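Local coordinates for tungsten-containing formylmethanofuran dehydrogenase 2 subunit C (PDB 5T5I), which is a subunit of the tungsten enzyme complex that reversibly converts carbon dioxide and methanofuran to formylmethanofuran, the first step of methanogenesis, and probably serves a structural role there, at residues Val73-Arg78 with Asn93-Val98; Glu110-Ser115 with Leu129-Asp134. All coordinates share one frame; numbering follows the deposited sequence.

Interaction 1. Residues Val73-Arg78 with Asn93-Val98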
loop_
_atom_site.group_PDB
_atom_site.type_symbol
_atom_site.label_atom_id
_atom_site.label_comp_id
_atom_site.label_asym_id
_atom_site.label_seq_id
_atom_site.Cartn_x
_atom_site.Cartn_y
_atom_site.Cartn_z
ATOM N N VAL C 73 -34.324 -23.522 33.284
ATOM C CA VAL C 73 -35.505 -22.754 32.871
ATOM C C VAL C 73 -35.129 -21.815 31.725
ATOM O O VAL C 73 -35.469 -20.623 31.731
ATOM C CB VAL C 73 -36.236 -22.063 34.056
ATOM C CG1 VAL C 73 -36.973 -23.088 34.903
ATOM C CG2 VAL C 73 -35.287 -21.238 34.922
ATOM N N TYR C 74 -34.429 -22.393 30.716
ATOM C CA TYR C 74 -33.945 -21.691 29.520
ATOM C C TYR C 74 -35.063 -20.969 28.745
ATOM O O TYR C 74 -34.763 -20.029 28.024
ATOM C CB TYR C 74 -33.180 -22.651 28.571
ATOM C CG TYR C 74 -34.079 -23.530 27.727
ATOM C CD1 TYR C 74 -34.635 -24.690 28.247
ATOM C CD2 TYR C 74 -34.432 -23.162 26.431
ATOM C CE1 TYR C 74 -35.502 -25.476 27.495
ATOM C CE2 TYR C 74 -35.299 -23.945 25.667
ATOM C CZ TYR C 74 -35.834 -25.102 26.207
ATOM O OH TYR C 74 -36.681 -25.907 25.483
ATOM N N ASN C 75 -36.322 -21.441 28.851
ATOM C CA ASN C 75 -37.454 -20.830 28.158
ATOM C C ASN C 75 -38.449 -20.152 29.117
ATOM O O ASN C 75 -39.640 -20.072 28.814
ATOM C CB ASN C 75 -38.125 -21.861 27.220
ATOM C CG ASN C 75 -37.986 -21.496 25.752
ATOM O OD1 ASN C 75 -37.225 -20.603 25.376
ATOM N ND2 ASN C 75 -38.718 -22.177 24.881
ATOM N N THR C 76 -37.933 -19.546 30.209
ATOM C CA THR C 76 -38.756 -18.807 31.175
ATOM C C THR C 76 -38.202 -17.399 31.311
ATOM O O THR C 76 -37.040 -17.209 31.709
ATOM C CB THR C 76 -38.860 -19.529 32.514
ATOM O OG1 THR C 76 -39.290 -20.867 32.271
ATOM C CG2 THR C 76 -39.841 -18.852 33.471
ATOM N N LYS C 77 -39.051 -16.419 30.976
ATOM C CA LYS C 77 -38.731 -14.992 30.969
ATOM C C LYS C 77 -39.222 -14.291 32.235
ATOM O O LYS C 77 -40.161 -14.749 32.878
ATOM C CB LYS C 77 -39.401 -14.318 29.750
ATOM C CG LYS C 77 -38.939 -14.857 28.406
ATOM C CD LYS C 77 -39.766 -14.305 27.240
ATOM C CE LYS C 77 -39.220 -14.774 25.907
ATOM N NZ LYS C 77 -40.040 -14.299 24.778
ATOM N N ARG C 78 -38.577 -13.157 32.566
ATOM C CA ARG C 78 -38.950 -12.218 33.636
ATOM C C ARG C 78 -38.868 -12.774 35.070
ATOM O O ARG C 78 -39.481 -12.205 35.965
ATOM C CB ARG C 78 -40.354 -11.635 33.357
ATOM C CG ARG C 78 -40.461 -10.982 31.986
ATOM C CD ARG C 78 -41.798 -10.309 31.751
ATOM N NE ARG C 78 -41.853 -9.714 30.416
ATOM C CZ ARG C 78 -41.351 -8.535 30.049
ATOM N NH1 ARG C 78 -41.473 -8.121 28.803
ATOM N NH2 ARG C 78 -40.710 -7.768 30.927
ATOM N N ASN C 93 -30.097 -22.492 33.320
ATOM C CA ASN C 93 -30.198 -21.266 32.513
ATOM C C ASN C 93 -31.537 -20.563 32.686
ATOM O O ASN C 93 -32.495 -21.169 33.165
ATOM C CB ASN C 93 -30.010 -21.572 31.020
ATOM C CG ASN C 93 -28.804 -22.433 30.720
ATOM O OD1 ASN C 93 -27.658 -22.043 30.990
ATOM N ND2 ASN C 93 -29.021 -23.611 30.165
ATOM N N VAL C 94 -31.591 -19.283 32.276
ATOM C CA VAL C 94 -32.802 -18.438 32.257
ATOM C C VAL C 94 -32.901 -17.762 30.894
ATOM O O VAL C 94 -31.880 -17.570 30.240
ATOM C CB VAL C 94 -32.875 -17.378 33.390
ATOM C CG1 VAL C 94 -32.914 -18.025 34.768
ATOM C CG2 VAL C 94 -31.740 -16.362 33.300
ATOM N N ASN C 95 -34.114 -17.351 30.496
ATOM C CA ASN C 95 -34.347 -16.623 29.247
ATOM C C ASN C 95 -34.145 -15.093 29.527
ATOM O O ASN C 95 -33.306 -14.723 30.367
ATOM C CB ASN C 95 -35.740 -16.979 28.682
ATOM C CG ASN C 95 -35.921 -16.735 27.194
ATOM O OD1 ASN C 95 -36.019 -15.601 26.761
ATOM N ND2 ASN C 95 -35.882 -17.765 26.364
ATOM N N MET C 96 -34.889 -14.209 28.845
ATOM C CA MET C 96 -34.709 -12.767 28.956
ATOM C C MET C 96 -35.281 -12.161 30.232
ATOM O O MET C 96 -36.085 -12.785 30.911
ATOM C CB MET C 96 -35.386 -12.080 27.758
ATOM C CG MET C 96 -34.792 -12.444 26.401
ATOM S SD MET C 96 -35.917 -11.968 25.068
ATOM C CE MET C 96 -35.120 -12.726 23.691
ATOM N N TYR C 97 -34.883 -10.912 30.515
ATOM C CA TYR C 97 -35.408 -10.056 31.599
ATOM C C TYR C 97 -35.201 -10.547 33.027
ATOM O O TYR C 97 -35.969 -10.157 33.908
ATOM C CB TYR C 97 -36.911 -9.799 31.380
ATOM C CG TYR C 97 -37.262 -9.300 29.995
ATOM C CD1 TYR C 97 -36.928 -8.012 29.596
ATOM C CD2 TYR C 97 -37.990 -10.092 29.113
ATOM C CE1 TYR C 97 -37.268 -7.536 28.335
ATOM C CE2 TYR C 97 -38.348 -9.623 27.851
ATOM C CZ TYR C 97 -37.978 -8.347 27.461
ATOM O OH TYR C 97 -38.315 -7.864 26.221
ATOM N N VAL C 98 -34.170 -11.351 33.301
ATOM C CA VAL C 98 -33.968 -11.822 34.674
ATOM C C VAL C 98 -33.684 -10.621 35.587
ATOM O O VAL C 98 -32.844 -9.774 35.257
ATOM C CB VAL C 98 -32.905 -12.942 34.820
ATOM C CG1 VAL C 98 -31.486 -12.429 34.610
ATOM C CG2 VAL C 98 -33.028 -13.621 36.181
HETATM O O HOH W 1 -35.983 -14.930 33.293
#
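Arg78 and Tyr97 pair flat against each other at one end of the contact. The guanidinium lies on one face of the ring, planes 9° apart, with Arg78 CZ 4.0 Å from the ring centroid, a cation-pi stack. Arg78 NH1 sits nearer the rim, 3.6 Å from Tyr97 CE2, and Arg78 CG packs on Tyr97 CB. The plate is held by a salt bridge from Arg78 NE to Glu17 and a hydrogen bond from NH2 to Gln81, while Tyr97 OH is hydrogen-bonded to an acidic side chain of another protein.

Asn95 carries the polar side-chain contact. Its CG stands anti to the backbone N (chi1 -158°), and ND2 donates to Tyr74 O over 3.0 Å, on a lone pair in the carbonyl plane. Its OD1 accepts from Met96 N at 2.7 Å, so both ends of the amide are engaged, fixing its rotation. The extended Lys77 chain runs beside it, CE 3.4 Å from Asn95 OD1, before NZ makes salt bridges to acidic side chains of another protein.

Backbone hydrogen bonds tie the rest: Val73 N to Asn93 O, Asn95 N to Thr76 O, and Arg78 N to Met96 O, the last almost straight at 171°. Water 1 donates to both Thr76 O and Met96 O. Between the two valines, Val73 CG2 touches Val94 CG1, 4.0 Å apart.

A type I turn from Val73 to Thr76 opens the first segment. Stacking of successive turns, with main-chain bonds and side chains packed between them, is consistent with a right-handed parallel beta-helix, as in the probably related C-terminal domain of glutamate synthase.

Interaction 2. Residues Glu110-Ser115 with Leu129-Asp134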
loop_
_atom_site.group_PDB
_atom_site.type_symbol
_atom_site.label_atom_id
_atom_site.label_comp_id
_atom_site.label_asym_id
_atom_site.label_seq_id
_atom_site.Cartn_x
_atom_site.Cartn_y
_atom_site.Cartn_z
ATOM N N GLU C 110 -26.972 -19.984 37.846
ATOM C CA GLU C 110 -25.796 -20.860 37.721
ATOM C C GLU C 110 -25.366 -21.101 36.271
ATOM O O GLU C 110 -24.194 -21.395 36.034
ATOM C CB GLU C 110 -25.990 -22.179 38.462
ATOM C CG GLU C 110 -26.078 -21.946 39.953
ATOM C CD GLU C 110 -26.200 -23.171 40.829
ATOM O OE1 GLU C 110 -26.452 -22.968 42.034
ATOM O OE2 GLU C 110 -26.053 -24.313 40.333
ATOM N N GLY C 111 -26.303 -20.976 35.331
ATOM C CA GLY C 111 -26.034 -21.133 33.908
ATOM C C GLY C 111 -25.962 -19.800 33.194
ATOM O O GLY C 111 -25.469 -18.815 33.754
ATOM N N ASN C 112 -26.484 -19.753 31.960
ATOM C CA ASN C 112 -26.515 -18.541 31.137
ATOM C C ASN C 112 -27.828 -17.767 31.303
ATOM O O ASN C 112 -28.828 -18.319 31.763
ATOM C CB ASN C 112 -26.325 -18.888 29.658
ATOM C CG ASN C 112 -25.120 -19.752 29.394
ATOM O OD1 ASN C 112 -24.020 -19.472 29.883
ATOM N ND2 ASN C 112 -25.304 -20.853 28.672
ATOM N N ALA C 113 -27.812 -16.478 30.915
ATOM C CA ALA C 113 -28.989 -15.603 30.929
ATOM C C ALA C 113 -29.177 -14.963 29.553
ATOM O O ALA C 113 -28.202 -14.666 28.866
ATOM C CB ALA C 113 -28.833 -14.511 31.975
ATOM N N GLY C 114 -30.427 -14.735 29.182
ATOM C CA GLY C 114 -30.773 -14.090 27.921
ATOM C C GLY C 114 -30.559 -12.595 27.983
ATOM O O GLY C 114 -30.031 -12.071 28.976
ATOM N N SER C 115 -30.999 -11.889 26.932
ATOM C CA SER C 115 -30.864 -10.438 26.869
ATOM C C SER C 115 -31.723 -9.732 27.917
ATOM O O SER C 115 -32.693 -10.299 28.421
ATOM C CB SER C 115 -31.220 -9.923 25.473
ATOM O OG SER C 115 -30.342 -10.490 24.520
ATOM N N LEU C 129 -23.319 -16.924 36.607
ATOM C CA LEU C 129 -22.070 -17.699 36.570
ATOM C C LEU C 129 -21.650 -18.099 35.140
ATOM O O LEU C 129 -20.459 -18.342 34.912
ATOM C CB LEU C 129 -22.107 -18.919 37.507
ATOM C CG LEU C 129 -22.547 -18.671 38.961
ATOM C CD1 LEU C 129 -22.442 -19.943 39.786
ATOM C CD2 LEU C 129 -21.715 -17.579 39.626
ATOM N N GLY C 130 -22.600 -18.127 34.206
ATOM C CA GLY C 130 -22.337 -18.392 32.796
ATOM C C GLY C 130 -22.206 -17.105 32.001
ATOM O O GLY C 130 -21.709 -16.090 32.514
ATOM N N ASP C 131 -22.666 -17.134 30.745
ATOM C CA ASP C 131 -22.647 -15.983 29.840
ATOM C C ASP C 131 -23.979 -15.207 29.907
ATOM O O ASP C 131 -24.993 -15.762 30.326
ATOM C CB ASP C 131 -22.448 -16.446 28.376
ATOM C CG ASP C 131 -21.182 -17.227 28.110
ATOM O OD1 ASP C 131 -20.140 -16.908 28.736
ATOM O OD2 ASP C 131 -21.211 -18.111 27.234
ATOM N N ALA C 132 -23.987 -13.948 29.446
ATOM C CA ALA C 132 -25.206 -13.128 29.359
ATOM C C ALA C 132 -25.363 -12.655 27.907
ATOM O O ALA C 132 -24.412 -12.731 27.130
ATOM C CB ALA C 132 -25.148 -11.937 30.314
ATOM N N GLY C 133 -26.557 -12.222 27.543
ATOM C CA GLY C 133 -26.844 -11.740 26.191
ATOM C C GLY C 133 -26.538 -10.267 25.997
ATOM O O GLY C 133 -25.599 -9.723 26.591
ATOM N N ASP C 134 -27.333 -9.614 25.145
ATOM C CA ASP C 134 -27.206 -8.183 24.888
ATOM C C ASP C 134 -27.949 -7.430 25.992
ATOM O O ASP C 134 -28.766 -8.026 26.706
ATOM C CB ASP C 134 -27.836 -7.824 23.523
ATOM C CG ASP C 134 -27.252 -8.589 22.343
ATOM O OD1 ASP C 134 -26.091 -8.312 21.973
ATOM O OD2 ASP C 134 -27.960 -9.464 21.785
HETATM O O HOH W 2 -28.453 -9.841 29.373
#
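Asn112 reaches across to the backbone of the 129-134 segment. Starting at its root, CB rests 3.5 Å from Asp131 O. CG is anti to the carbonyl carbon (chi1 -51°) and lies 3.8 Å from Asp131 N. At the tip, OD1 accepts the Asp131 N-H over 2.8 Å in a nearly straight bond of 170°, the donor slightly tilted from the amide carbonyl plane. The same oxygen lies against Gly130 CA, where a side chain on Gly130 would run into it. An alanine in place of Asn112 would probably leave Asp131 N without this acceptor and open a gap beside Gly130.

The backbones bond around this grip. Gly130 N donates to Gly111 O, and Ala113 N to Asp131 O at 3.0 Å. Farther on, Ser115 OG accepts from Asp134 N at 3.2 Å, and water 2 donates to both Gly114 O and Asp134 O. Ser94 of the FwdD subunit hydrogen-bonds to both Ser115 OG and Asp134 OD2. At the other end Leu129 CD1 packs 4.2 Å from Glu110 CG.

The two segments run parallel, 4° apart, each leading out of a strand, 106-109 and 125-128 respectively. On the far side of 110-115 lies the 93-98 segment, while Asp131 OD1 and Asp134 OD1 accept from the backbone N of Asn157 and Asn160 in the loop after strand 151-154.

In the fold
Interactions 1 and 2 join the backbone runs that follow successive parallel strands, 73-78 including the short strand 76-77, and the 93-98 and 110-115 segments bond directly: Asn93 OD1 accepts from Asn112 N, and Val94 N donates to Asn112 O. Interaction 1 is the more buried, though it lies farther from the centre of the chain; interaction 2 has exposed residues at its leading end. The chemistry follows that place. Near the first strands, large side chains stack and reach out to the N-terminal region and another protein. Within the regular run of turns, glycines, alanines and short polar groups keep the backbones close. Both contacts border other subunits.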